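Local coordinates for protein LP04448p (PDB 4QMH) that probably promotes microtubule polymerization as a member of the XMAP215 family, binding tubulin through an array of TOG domains, at residues A[44-49]-A[81-86]; A[90-95]-A[123-128]; A[133-138]-A[156-161]; A[143-148]-A[180-185]. All blocks are in the same frame, centred on the assembly; numbering follows the deposited sequence.

All four contacts lie within one TOG domain, an all-helical HEAT-type solenoid. Contact 3 is the core one: its four touching residues are buried, three of them aromatic. Contacts 1, 2 and 4 each pair at least one buried side chain with an exposed residue, S46, A90 and K145 respectively. Contacts 1 and 2 adjoin through A85 and F125, where helix 71-88 meets helix 112-129, and contact 2 passes on to contact 3 through F134 and the N123-W158 hydrogen bond. Contacts 3 and 4 interlock along the chain and meet at W156. The chemistry shifts accordingly, from an amide beside aliphatic groups, through cysteine on phenylalanine and an aromatic cluster, to an imidazole lying against a helix end.

Contact 1: residues A[44-49]-A[81-86]; sequences IISEAR and CEQLAT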
loop_
_atom_site.group_PDB
_atom_site.type_symbol
_atom_site.label_atom_id
_atom_site.label_comp_id
_atom_site.label_asym_id
_atom_site.label_seq_id
_atom_site.Cartn_x
_atom_site.Cartn_y
_atom_site.Cartn_z
ATOM N N ILE A 44 -16.578 -18.156 4.657
ATOM C CA ILE A 44 -15.505 -19.030 5.130
ATOM C C ILE A 44 -14.681 -18.309 6.188
ATOM O O ILE A 44 -14.397 -18.864 7.255
ATOM C CB ILE A 44 -14.567 -19.479 3.979
ATOM C CG1 ILE A 44 -15.247 -20.525 3.092
ATOM C CG2 ILE A 44 -13.287 -20.066 4.549
ATOM C CD1 ILE A 44 -14.561 -20.715 1.756
ATOM N N ILE A 45 -14.308 -17.063 5.895
ATOM C CA ILE A 45 -13.532 -16.273 6.844
ATOM C C ILE A 45 -14.336 -15.963 8.114
ATOM O O ILE A 45 -13.833 -16.126 9.227
ATOM C CB ILE A 45 -12.991 -14.964 6.206
ATOM C CG1 ILE A 45 -12.112 -15.300 5.000
ATOM C CG2 ILE A 45 -12.218 -14.165 7.253
ATOM C CD1 ILE A 45 -11.871 -14.128 4.070
ATOM N N SER A 46 -15.583 -15.520 7.953
ATOM C CA SER A 46 -16.436 -15.203 9.096
ATOM C C SER A 46 -16.629 -16.392 10.033
ATOM O O SER A 46 -16.604 -16.247 11.260
ATOM C CB SER A 46 -17.810 -14.724 8.615
ATOM O OG SER A 46 -17.722 -13.399 8.126
ATOM N N GLU A 47 -16.840 -17.565 9.452
ATOM C CA GLU A 47 -17.115 -18.760 10.248
ATOM C C GLU A 47 -15.871 -19.178 11.036
ATOM O O GLU A 47 -15.974 -19.625 12.180
ATOM C CB GLU A 47 -17.584 -19.905 9.344
ATOM C CG GLU A 47 -17.800 -21.240 10.073
ATOM C CD GLU A 47 -18.923 -21.202 11.108
ATOM O OE1 GLU A 47 -19.612 -20.164 11.225
ATOM O OE2 GLU A 47 -19.119 -22.223 11.805
ATOM N N ALA A 48 -14.695 -19.032 10.431
ATOM C CA ALA A 48 -13.450 -19.354 11.123
ATOM C C ALA A 48 -13.085 -18.325 12.204
ATOM O O ALA A 48 -12.576 -18.679 13.278
ATOM C CB ALA A 48 -12.310 -19.511 10.114
ATOM N N ARG A 49 -13.371 -17.060 11.902
ATOM C CA ARG A 49 -13.060 -15.893 12.740
ATOM C C ARG A 49 -11.566 -15.573 12.835
ATOM O O ARG A 49 -11.141 -14.492 12.434
ATOM C CB ARG A 49 -13.682 -15.959 14.136
ATOM C CG ARG A 49 -13.467 -14.653 14.899
ATOM C CD ARG A 49 -14.138 -14.664 16.256
ATOM N NE ARG A 49 -13.835 -13.450 16.998
ATOM C CZ ARG A 49 -14.107 -13.280 18.286
ATOM N NH1 ARG A 49 -14.691 -14.256 18.974
ATOM N NH2 ARG A 49 -13.791 -12.137 18.890
ATOM N N CYS A 81 -10.425 -8.144 2.017
ATOM C CA CYS A 81 -9.039 -8.083 2.462
ATOM C C CYS A 81 -8.939 -7.491 3.862
ATOM O O CYS A 81 -8.091 -7.900 4.643
ATOM C CB CYS A 81 -8.169 -7.300 1.476
ATOM S SG CYS A 81 -7.886 -8.182 -0.056
ATOM N N GLU A 82 -9.807 -6.542 4.186
ATOM C CA GLU A 82 -9.797 -5.978 5.531
ATOM C C GLU A 82 -10.229 -7.052 6.523
ATOM O O GLU A 82 -9.609 -7.214 7.577
ATOM C CB GLU A 82 -10.682 -4.735 5.641
ATOM C CG GLU A 82 -10.316 -3.858 6.832
ATOM C CD GLU A 82 -11.063 -2.540 6.855
ATOM O OE1 GLU A 82 -11.371 -2.003 5.770
ATOM O OE2 GLU A 82 -11.343 -2.042 7.966
ATOM N N GLN A 83 -11.264 -7.804 6.154
ATOM C CA GLN A 83 -11.745 -8.929 6.955
ATOM C C GLN A 83 -10.626 -9.962 7.144
ATOM O O GLN A 83 -10.437 -10.509 8.236
ATOM C CB GLN A 83 -12.966 -9.550 6.272
ATOM C CG GLN A 83 -13.520 -10.803 6.919
ATOM C CD GLN A 83 -14.603 -11.463 6.075
ATOM O OE1 GLN A 83 -14.823 -11.099 4.917
ATOM N NE2 GLN A 83 -15.288 -12.434 6.657
ATOM N N LEU A 84 -9.872 -10.217 6.080
ATOM C CA LEU A 84 -8.798 -11.191 6.141
ATOM C C LEU A 84 -7.713 -10.724 7.111
ATOM O O LEU A 84 -7.166 -11.512 7.896
ATOM C CB LEU A 84 -8.218 -11.423 4.734
ATOM C CG LEU A 84 -7.282 -12.615 4.533
ATOM C CD1 LEU A 84 -8.047 -13.945 4.526
ATOM C CD2 LEU A 84 -6.516 -12.449 3.233
ATOM N N ALA A 85 -7.398 -9.432 7.072
ATOM C CA ALA A 85 -6.368 -8.898 7.957
ATOM C C ALA A 85 -6.757 -9.117 9.411
ATOM O O ALA A 85 -5.953 -9.570 10.224
ATOM C CB ALA A 85 -6.154 -7.415 7.694
ATOM N N THR A 86 -8.000 -8.784 9.727
ATOM C CA THR A 86 -8.496 -8.925 11.088
ATOM C C THR A 86 -8.420 -10.384 11.538
ATOM O O THR A 86 -7.997 -10.675 12.654
ATOM C CB THR A 86 -9.933 -8.392 11.201
ATOM O OG1 THR A 86 -9.933 -6.979 10.927
ATOM C CG2 THR A 86 -10.496 -8.651 12.603
#
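The amide nitrogen of Q83 reaches across to I45 and S46 at the end of helix 31-48, where it donates a hydrogen bond to the backbone O of Q42, one turn earlier on that helix. Q83 NE2 comes to 3.4 Å from I45 CB. The backbone N of S46 and Q83 NE2, also 3.4 Å apart, are two donors and do not bond to each other. The S46 hydroxyl is near as well, but its angle to NE2 is poor, and it is hydrogen-bonded instead to the side-chain OE1 of Q42. Q83 gets there fully stretched, CG anti to the backbone N (chi1 175°) and the chain extended beyond it. The aliphatic part of that chain is used too: Q83 CG lies 3.6 Å from I45 CG2. On the buried side I45 CD1 meets L84 CD1 at 3.9 Å, the two side chains crossing at about a right angle, with I51 also touching L84. The helical segments run at 25° to each other, their axes 10.2 Å apart, as in neighbouring layers of a HEAT-type solenoid. Replacing Q83 by a leucine would probably leave the Q42 carbonyl without its partner from helix 71-88. The contact thus joins two helices by apolar packing inside and a side-chain-to-backbone hydrogen bond, Q83 NE2 to Q42 O, near the surface.

Contact 2: residues A[90-95]-A[123-128]; sequences AGCRNH and NSFGEK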
loop_
_atom_site.group_PDB
_atom_site.type_symbol
_atom_site.label_atom_id
_atom_site.label_comp_id
_atom_site.label_asym_id
_atom_site.label_seq_id
_atom_site.Cartn_x
_atom_site.Cartn_y
_atom_site.Cartn_z
ATOM N N ALA A 90 -1.098 -10.918 12.920
ATOM C CA ALA A 90 0.283 -10.721 12.450
ATOM C C ALA A 90 0.611 -11.502 11.177
ATOM O O ALA A 90 1.505 -11.126 10.427
ATOM C CB ALA A 90 1.278 -11.068 13.551
ATOM N N GLY A 91 -0.106 -12.593 10.940
ATOM C CA GLY A 91 0.134 -13.409 9.766
ATOM C C GLY A 91 -0.148 -12.681 8.468
ATOM O O GLY A 91 0.251 -13.131 7.404
ATOM N N CYS A 92 -0.850 -11.558 8.534
ATOM C CA CYS A 92 -1.198 -10.870 7.298
ATOM C C CYS A 92 0.039 -10.352 6.551
ATOM O O CYS A 92 -0.026 -10.142 5.347
ATOM C CB CYS A 92 -2.225 -9.760 7.526
ATOM S SG CYS A 92 -1.578 -8.320 8.407
ATOM N N ARG A 93 1.164 -10.181 7.247
ATOM C CA ARG A 93 2.383 -9.690 6.580
ATOM C C ARG A 93 2.813 -10.643 5.465
ATOM O O ARG A 93 3.516 -10.246 4.520
ATOM C CB ARG A 93 3.532 -9.499 7.576
ATOM C CG ARG A 93 4.073 -10.793 8.146
ATOM C CD ARG A 93 5.389 -10.577 8.898
ATOM N NE ARG A 93 5.950 -11.831 9.405
ATOM C CZ ARG A 93 7.218 -11.995 9.782
ATOM N NH1 ARG A 93 8.078 -10.987 9.707
ATOM N NH2 ARG A 93 7.632 -13.173 10.231
ATOM N N ASN A 94 2.402 -11.906 5.584
ATOM C CA ASN A 94 2.773 -12.927 4.608
ATOM C C ASN A 94 2.251 -12.650 3.210
ATOM O O ASN A 94 2.764 -13.195 2.231
ATOM C CB ASN A 94 2.289 -14.313 5.039
ATOM C CG ASN A 94 3.008 -14.841 6.272
ATOM O OD1 ASN A 94 3.574 -14.081 7.055
ATOM N ND2 ASN A 94 2.974 -16.155 6.449
ATOM N N HIS A 95 1.235 -11.801 3.118
ATOM C CA HIS A 95 0.527 -11.596 1.859
ATOM C C HIS A 95 0.617 -10.183 1.331
ATOM O O HIS A 95 -0.009 -9.858 0.328
ATOM C CB HIS A 95 -0.928 -12.015 2.037
ATOM C CG HIS A 95 -1.048 -13.410 2.535
ATOM N ND1 HIS A 95 -0.696 -14.496 1.761
ATOM C CD2 HIS A 95 -1.376 -13.906 3.751
ATOM C CE1 HIS A 95 -0.855 -15.602 2.462
ATOM N NE2 HIS A 95 -1.262 -15.271 3.678
ATOM N N ASN A 123 -3.659 0.510 6.149
ATOM C CA ASN A 123 -3.359 0.776 7.551
ATOM C C ASN A 123 -3.697 -0.401 8.466
ATOM O O ASN A 123 -3.041 -0.598 9.485
ATOM C CB ASN A 123 -4.014 2.081 8.008
ATOM C CG ASN A 123 -3.326 3.301 7.422
ATOM O OD1 ASN A 123 -2.107 3.306 7.241
ATOM N ND2 ASN A 123 -4.101 4.328 7.100
ATOM N N SER A 124 -4.702 -1.186 8.092
ATOM C CA SER A 124 -4.994 -2.405 8.842
ATOM C C SER A 124 -3.862 -3.415 8.733
ATOM O O SER A 124 -3.418 -3.975 9.745
ATOM C CB SER A 124 -6.305 -3.044 8.397
ATOM O OG SER A 124 -6.527 -4.223 9.161
ATOM N N PHE A 125 -3.389 -3.661 7.513
ATOM C CA PHE A 125 -2.256 -4.550 7.333
ATOM C C PHE A 125 -1.029 -3.996 8.048
ATOM O O PHE A 125 -0.265 -4.745 8.652
ATOM C CB PHE A 125 -1.959 -4.775 5.845
ATOM C CG PHE A 125 -2.765 -5.893 5.226
ATOM C CD1 PHE A 125 -4.128 -5.748 4.997
ATOM C CD2 PHE A 125 -2.154 -7.095 4.891
ATOM C CE1 PHE A 125 -4.864 -6.785 4.435
ATOM C CE2 PHE A 125 -2.883 -8.133 4.327
ATOM C CZ PHE A 125 -4.242 -7.974 4.104
ATOM N N GLY A 126 -0.846 -2.681 7.990
ATOM C CA GLY A 126 0.318 -2.067 8.615
ATOM C C GLY A 126 0.337 -2.275 10.118
ATOM O O GLY A 126 1.343 -2.689 10.697
ATOM N N GLU A 127 -0.789 -1.992 10.753
ATOM C CA GLU A 127 -0.920 -2.156 12.195
ATOM C C GLU A 127 -0.774 -3.606 12.647
ATOM O O GLU A 127 -0.135 -3.889 13.658
ATOM C CB GLU A 127 -2.267 -1.618 12.663
ATOM C CG GLU A 127 -2.466 -0.124 12.416
ATOM C CD GLU A 127 -1.416 0.741 13.096
ATOM O OE1 GLU A 127 -0.678 0.228 13.965
ATOM O OE2 GLU A 127 -1.331 1.943 12.760
ATOM N N LYS A 128 -1.371 -4.523 11.895
ATOM C CA LYS A 128 -1.423 -5.919 12.308
ATOM C C LYS A 128 -0.150 -6.688 11.987
ATOM O O LYS A 128 0.338 -7.469 12.808
ATOM C CB LYS A 128 -2.637 -6.598 11.676
ATOM C CG LYS A 128 -3.937 -6.029 12.175
ATOM C CD LYS A 128 -5.119 -6.569 11.405
ATOM C CE LYS A 128 -6.421 -6.065 11.992
ATOM N NZ LYS A 128 -6.520 -4.582 11.939
#
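C92 and F125 form a cysteine sulfur-aromatic contact where the 3-10 segment after helix 71-88 folds against helix 112-129 of the HEAT-type TOG solenoid. This is the tight half of the contact. The sulfur stands 4.4 Å from the centroid of the F125 ring and obliquely to it, 37° off the normal, while C92 CB packs at 3.6 Å on F125 CE2. The carbonyl O of C92 approaches the same ring differently, at its edge and near its plane. C92 SG sits between the backbone N and the carbonyl carbon (chi1 71°), which brings it up to the F125 ring and within 3.8 Å of K128 CB. C92 and F125 are both buried, and other parts of the fold close on the phenylalanine: F103 meets it edge-to-face, and V96, L99 and F134 add further apolar contacts.

The other half is looser and faces solvent. There A90, an exposed residue, approaches the carbonyl of K128 with its backbone, and A90 CA lies 3.3 Å from K128 O in a CA-H...O contact with an angle of 151° at the hydrogen. No conventional hydrogen bond joins the two segments. Beyond CB the lysine chain leads away from the 3-10 segment and passes T86 of helix 71-88. It bends at its last torsion to turn back upon its own helix, where K128 NZ donates a hydrogen bond of 2.8 Å to S124 OG.

Contact 3: residues A[133-138]-A[156-161]; sequences EFFESE and WAWLAD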
loop_
_atom_site.group_PDB
_atom_site.type_symbol
_atom_site.label_atom_id
_atom_site.label_comp_id
_atom_site.label_asym_id
_atom_site.label_seq_id
_atom_site.Cartn_x
_atom_site.Cartn_y
_atom_site.Cartn_z
ATOM N N GLU A 133 6.897 -4.473 5.734
ATOM C CA GLU A 133 6.719 -5.155 4.457
ATOM C C GLU A 133 6.256 -4.255 3.324
ATOM O O GLU A 133 6.350 -4.657 2.157
ATOM C CB GLU A 133 5.770 -6.352 4.582
ATOM C CG GLU A 133 6.401 -7.565 5.236
ATOM C CD GLU A 133 6.586 -7.362 6.718
ATOM O OE1 GLU A 133 5.879 -6.506 7.295
ATOM O OE2 GLU A 133 7.426 -8.057 7.312
ATOM N N PHE A 134 5.764 -3.054 3.636
ATOM C CA PHE A 134 5.334 -2.114 2.586
ATOM C C PHE A 134 6.528 -1.472 1.887
ATOM O O PHE A 134 6.416 -0.976 0.760
ATOM C CB PHE A 134 4.478 -0.980 3.162
ATOM C CG PHE A 134 3.148 -1.422 3.714
ATOM C CD1 PHE A 134 2.454 -2.474 3.149
ATOM C CD2 PHE A 134 2.591 -0.761 4.797
ATOM C CE1 PHE A 134 1.226 -2.865 3.667
ATOM C CE2 PHE A 134 1.360 -1.142 5.319
ATOM C CZ PHE A 134 0.684 -2.196 4.756
ATOM N N PHE A 135 7.661 -1.433 2.582
ATOM C CA PHE A 135 8.841 -0.704 2.119
ATOM C C PHE A 135 9.879 -1.652 1.531
ATOM O O PHE A 135 11.030 -1.702 1.963
ATOM C CB PHE A 135 9.399 0.154 3.262
ATOM C CG PHE A 135 8.449 1.227 3.697
ATOM C CD1 PHE A 135 8.368 2.417 2.990
ATOM C CD2 PHE A 135 7.601 1.035 4.776
ATOM C CE1 PHE A 135 7.469 3.418 3.376
ATOM C CE2 PHE A 135 6.691 2.018 5.153
ATOM C CZ PHE A 135 6.631 3.218 4.448
ATOM N N GLU A 136 9.431 -2.394 0.523
ATOM C CA GLU A 136 10.223 -3.402 -0.151
ATOM C C GLU A 136 9.836 -3.454 -1.618
ATOM O O GLU A 136 8.691 -3.169 -1.984
ATOM C CB GLU A 136 9.986 -4.782 0.472
ATOM C CG GLU A 136 10.377 -4.860 1.945
ATOM C CD GLU A 136 10.742 -6.274 2.385
ATOM O OE1 GLU A 136 10.788 -7.167 1.522
ATOM O OE2 GLU A 136 10.987 -6.486 3.589
ATOM N N SER A 137 10.810 -3.810 -2.448
ATOM C CA SER A 137 10.585 -4.151 -3.847
ATOM C C SER A 137 10.029 -3.023 -4.699
ATOM O O SER A 137 9.486 -3.268 -5.772
ATOM C CB SER A 137 9.690 -5.387 -3.939
ATOM O OG SER A 137 10.296 -6.475 -3.265
ATOM N N GLU A 138 10.191 -1.794 -4.211
ATOM C CA GLU A 138 9.762 -0.590 -4.920
ATOM C C GLU A 138 8.276 -0.570 -5.242
ATOM O O GLU A 138 7.866 0.008 -6.238
ATOM C CB GLU A 138 10.596 -0.357 -6.185
ATOM C CG GLU A 138 12.078 -0.098 -5.859
ATOM C CD GLU A 138 12.938 0.254 -7.076
ATOM O OE1 GLU A 138 12.394 0.509 -8.171
ATOM O OE2 GLU A 138 14.181 0.277 -6.935
ATOM N N TRP A 156 1.456 10.347 -1.258
ATOM C CA TRP A 156 2.317 11.287 -0.553
ATOM C C TRP A 156 1.757 11.677 0.824
ATOM O O TRP A 156 2.515 11.881 1.768
ATOM C CB TRP A 156 2.606 12.538 -1.394
ATOM C CG TRP A 156 3.605 12.301 -2.497
ATOM C CD1 TRP A 156 3.404 12.492 -3.837
ATOM C CD2 TRP A 156 4.956 11.825 -2.359
ATOM N NE1 TRP A 156 4.542 12.175 -4.533
ATOM C CE2 TRP A 156 5.506 11.755 -3.655
ATOM C CE3 TRP A 156 5.748 11.450 -1.267
ATOM C CZ2 TRP A 156 6.818 11.327 -3.895
ATOM C CZ3 TRP A 156 7.045 11.023 -1.505
ATOM C CH2 TRP A 156 7.570 10.966 -2.811
ATOM N N ALA A 157 0.437 11.782 0.949
ATOM C CA ALA A 157 -0.150 12.121 2.245
ATOM C C ALA A 157 0.139 10.999 3.224
ATOM O O ALA A 157 0.454 11.236 4.385
ATOM C CB ALA A 157 -1.651 12.315 2.118
ATOM N N TRP A 158 0.015 9.767 2.740
ATOM C CA TRP A 158 0.214 8.604 3.591
ATOM C C TRP A 158 1.668 8.507 4.016
ATOM O O TRP A 158 1.960 8.269 5.181
ATOM C CB TRP A 158 -0.235 7.337 2.867
ATOM C CG TRP A 158 -0.085 6.065 3.667
ATOM C CD1 TRP A 158 -0.941 5.582 4.612
ATOM C CD2 TRP A 158 0.967 5.101 3.543
ATOM N NE1 TRP A 158 -0.478 4.370 5.104
ATOM C CE2 TRP A 158 0.697 4.060 4.467
ATOM C CE3 TRP A 158 2.120 5.022 2.753
ATOM C CZ2 TRP A 158 1.533 2.957 4.611
ATOM C CZ3 TRP A 158 2.955 3.926 2.904
ATOM C CH2 TRP A 158 2.654 2.907 3.827
ATOM N N LEU A 159 2.586 8.709 3.079
ATOM C CA LEU A 159 4.000 8.684 3.429
ATOM C C LEU A 159 4.335 9.797 4.414
ATOM O O LEU A 159 5.091 9.585 5.356
ATOM C CB LEU A 159 4.879 8.796 2.177
ATOM C CG LEU A 159 4.846 7.582 1.238
ATOM C CD1 LEU A 159 5.438 7.930 -0.130
ATOM C CD2 LEU A 159 5.587 6.407 1.854
ATOM N N ALA A 160 3.765 10.982 4.201
ATOM C CA ALA A 160 4.050 12.121 5.072
ATOM C C ALA A 160 3.541 11.851 6.478
ATOM O O ALA A 160 4.150 12.257 7.471
ATOM C CB ALA A 160 3.414 13.407 4.507
ATOM N N ASP A 161 2.427 11.136 6.553
ATOM C CA ASP A 161 1.777 10.813 7.812
ATOM C C ASP A 161 2.522 9.703 8.557
ATOM O O ASP A 161 2.689 9.779 9.768
ATOM C CB ASP A 161 0.321 10.408 7.547
ATOM C CG ASP A 161 -0.448 10.106 8.821
ATOM O OD1 ASP A 161 -0.316 10.875 9.795
ATOM O OD2 ASP A 161 -1.188 9.096 8.846
#
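Three aromatic rings, F134, F135 and W158, carry this buried contact between the turn before helix 139-145 and the C-terminal half of helix 149-162, and no hydrogen bond passes between the two segments. The aromatic pairs differ in geometry. F134 and W158 meet obliquely, with planes at 68° and the centroids of the F134 ring and the indole six-membered ring 5.8 Å apart; F134 CD2 comes to W158 CH2 at 3.8 Å, lying at the edge of the indole. F135 arrives from the opposite direction to the tryptophan, and although its plane is turned only 12° from that of the indole, the rings are slid so far apart that they barely overlap. Their touch is between F135 CZ and W158 CH2, 4.0 Å apart.

The aliphatic contribution comes from L159, whose CD2 reaches the edge of the F135 ring, 3.8 Å from CE1. The polar term involves the other end of the indole: W158 NE1 is hydrogen-bonded to N123 OD1 on helix 112-129, which is also hydrogen-bonded to the hydroxyl of Y131. CG of W158 is anti to the backbone N (chi1 -179°), which directs the indole away from its helix, its six-membered ring toward the two phenylalanines and NE1 toward N123. An alanine in place of W158 would remove the ring touched by both phenylalanines and would probably open a gap between them and the helix, leaving N123 without its indole partner. With F100 stacked on F134, the contact is an aromatic cluster in the interior of the helical TOG solenoid.

Contact 4: residues A[143-148]-A[180-185]; sequences ALKGGS and VPHLYA
Helices 139-145 and 173-186 of the HEAT-type TOG solenoid meet here through an imidazole ring laid against the end of a helix. The ring is that of H182, and one of its faces is covered by the last residues of helix 139-145, L144 and K145. L144 CB rests over this face, 4.1 Å from H182 CG, and the backbone N of K145 stands 3.9 Å above the ring plane, displaced toward the rim. At the far end of the ring K145 CB approaches H182 CE1 to 3.6 Å. CG of H182 lies anti to its carbonyl carbon (chi1 -52°), which swings the ring across to the neighbouring helix. No hydrogen bond links the two segments, and the contact is one of van der Waals touch.

Its two sides differ in character. Inward, L144 continues to L155 and W156 of helix 149-162, and L183 packs on the same tryptophan. Outward, beyond CG the K145 chain leads away from helix 173-186. Helix 139-145 stops at this point: G146 departs from helical geometry, and G147 N closes the turn with a hydrogen bond of 3.2 Å to L144 O.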
loop_
_atom_site.group_PDB
_atom_site.type_symbol
_atom_site.label_atom_id
_atom_site.label_comp_id
_atom_site.label_asym_id
_atom_site.label_seq_id
_atom_site.Cartn_x
_atom_site.Cartn_y
_atom_site.Cartn_z
ATOM N N ALA A 143 4.168 2.677 -7.823
ATOM C CA ALA A 143 2.852 3.323 -7.841
ATOM C C ALA A 143 2.986 4.821 -8.105
ATOM O O ALA A 143 2.184 5.412 -8.816
ATOM C CB ALA A 143 2.103 3.067 -6.532
ATOM N N LEU A 144 4.011 5.443 -7.528
ATOM C CA LEU A 144 4.213 6.878 -7.710
ATOM C C LEU A 144 4.583 7.185 -9.160
ATOM O O LEU A 144 4.116 8.168 -9.745
ATOM C CB LEU A 144 5.308 7.384 -6.763
ATOM C CG LEU A 144 4.946 7.427 -5.273
ATOM C CD1 LEU A 144 6.225 7.620 -4.434
ATOM C CD2 LEU A 144 3.924 8.532 -4.967
ATOM N N LYS A 145 5.425 6.326 -9.723
ATOM C CA LYS A 145 5.998 6.511 -11.054
ATOM C C LYS A 145 4.945 6.820 -12.115
ATOM O O LYS A 145 4.924 7.916 -12.682
ATOM C CB LYS A 145 6.798 5.259 -11.440
ATOM C CG LYS A 145 7.433 5.291 -12.816
ATOM C CD LYS A 145 8.228 4.010 -13.052
ATOM C CE LYS A 145 9.103 4.108 -14.292
ATOM N NZ LYS A 145 8.314 4.337 -15.536
ATOM N N GLY A 146 4.069 5.866 -12.395
ATOM C CA GLY A 146 3.095 6.092 -13.447
ATOM C C GLY A 146 1.789 6.634 -12.905
ATOM O O GLY A 146 0.761 6.602 -13.580
ATOM N N GLY A 147 1.830 7.155 -11.686
ATOM C CA GLY A 147 0.614 7.356 -10.926
ATOM C C GLY A 147 -0.309 8.465 -11.379
ATOM O O GLY A 147 0.139 9.517 -11.838
ATOM N N SER A 148 -1.603 8.223 -11.227
ATOM C CA SER A 148 -2.617 9.241 -11.437
ATOM C C SER A 148 -2.485 10.327 -10.374
ATOM O O SER A 148 -1.894 10.103 -9.314
ATOM C CB SER A 148 -4.010 8.617 -11.364
ATOM O OG SER A 148 -4.335 8.276 -10.030
ATOM N N VAL A 180 12.932 8.879 -4.003
ATOM C CA VAL A 180 13.493 10.229 -4.090
ATOM C C VAL A 180 13.327 10.917 -5.466
ATOM O O VAL A 180 12.981 12.097 -5.535
ATOM C CB VAL A 180 14.958 10.265 -3.608
ATOM C CG1 VAL A 180 15.596 11.610 -3.945
ATOM C CG2 VAL A 180 15.035 10.002 -2.106
ATOM N N PRO A 181 13.555 10.190 -6.569
ATOM C CA PRO A 181 13.317 10.860 -7.857
ATOM C C PRO A 181 11.877 11.329 -8.006
ATOM O O PRO A 181 11.618 12.369 -8.625
ATOM C CB PRO A 181 13.629 9.765 -8.882
ATOM C CG PRO A 181 14.595 8.864 -8.182
ATOM C CD PRO A 181 14.153 8.856 -6.741
ATOM N N HIS A 182 10.941 10.580 -7.440
ATOM C CA HIS A 182 9.532 10.941 -7.574
ATOM C C HIS A 182 9.233 12.112 -6.651
ATOM O O HIS A 182 8.486 13.011 -7.007
ATOM C CB HIS A 182 8.644 9.743 -7.272
ATOM C CG HIS A 182 9.018 8.532 -8.064
ATOM N ND1 HIS A 182 8.840 8.457 -9.428
ATOM C CD2 HIS A 182 9.592 7.365 -7.692
ATOM C CE1 HIS A 182 9.275 7.287 -9.861
ATOM N NE2 HIS A 182 9.737 6.605 -8.828
ATOM N N LEU A 183 9.848 12.121 -5.475
ATOM C CA LEU A 183 9.683 13.249 -4.574
ATOM C C LEU A 183 10.162 14.525 -5.270
ATOM O O LEU A 183 9.491 15.558 -5.230
ATOM C CB LEU A 183 10.501 13.023 -3.310
ATOM C CG LEU A 183 10.452 14.159 -2.291
ATOM C CD1 LEU A 183 9.084 14.235 -1.671
ATOM C CD2 LEU A 183 11.498 13.890 -1.225
ATOM N N TYR A 184 11.332 14.457 -5.905
ATOM C CA TYR A 184 11.925 15.651 -6.509
ATOM C C TYR A 184 11.114 16.170 -7.700
ATOM O O TYR A 184 11.078 17.374 -7.967
ATOM C CB TYR A 184 13.384 15.399 -6.901
ATOM C CG TYR A 184 14.314 15.266 -5.710
ATOM C CD1 TYR A 184 13.857 15.501 -4.417
ATOM C CD2 TYR A 184 15.656 14.933 -5.882
ATOM C CE1 TYR A 184 14.703 15.389 -3.325
ATOM C CE2 TYR A 184 16.514 14.820 -4.789
ATOM C CZ TYR A 184 16.024 15.051 -3.518
ATOM O OH TYR A 184 16.858 14.939 -2.427
ATOM N N ALA A 185 10.447 15.270 -8.407
ATOM C CA ALA A 185 9.555 15.700 -9.479
ATOM C C ALA A 185 8.251 16.262 -8.921
ATOM O O ALA A 185 7.767 17.300 -9.379
ATOM C CB ALA A 185 9.265 14.556 -10.411
#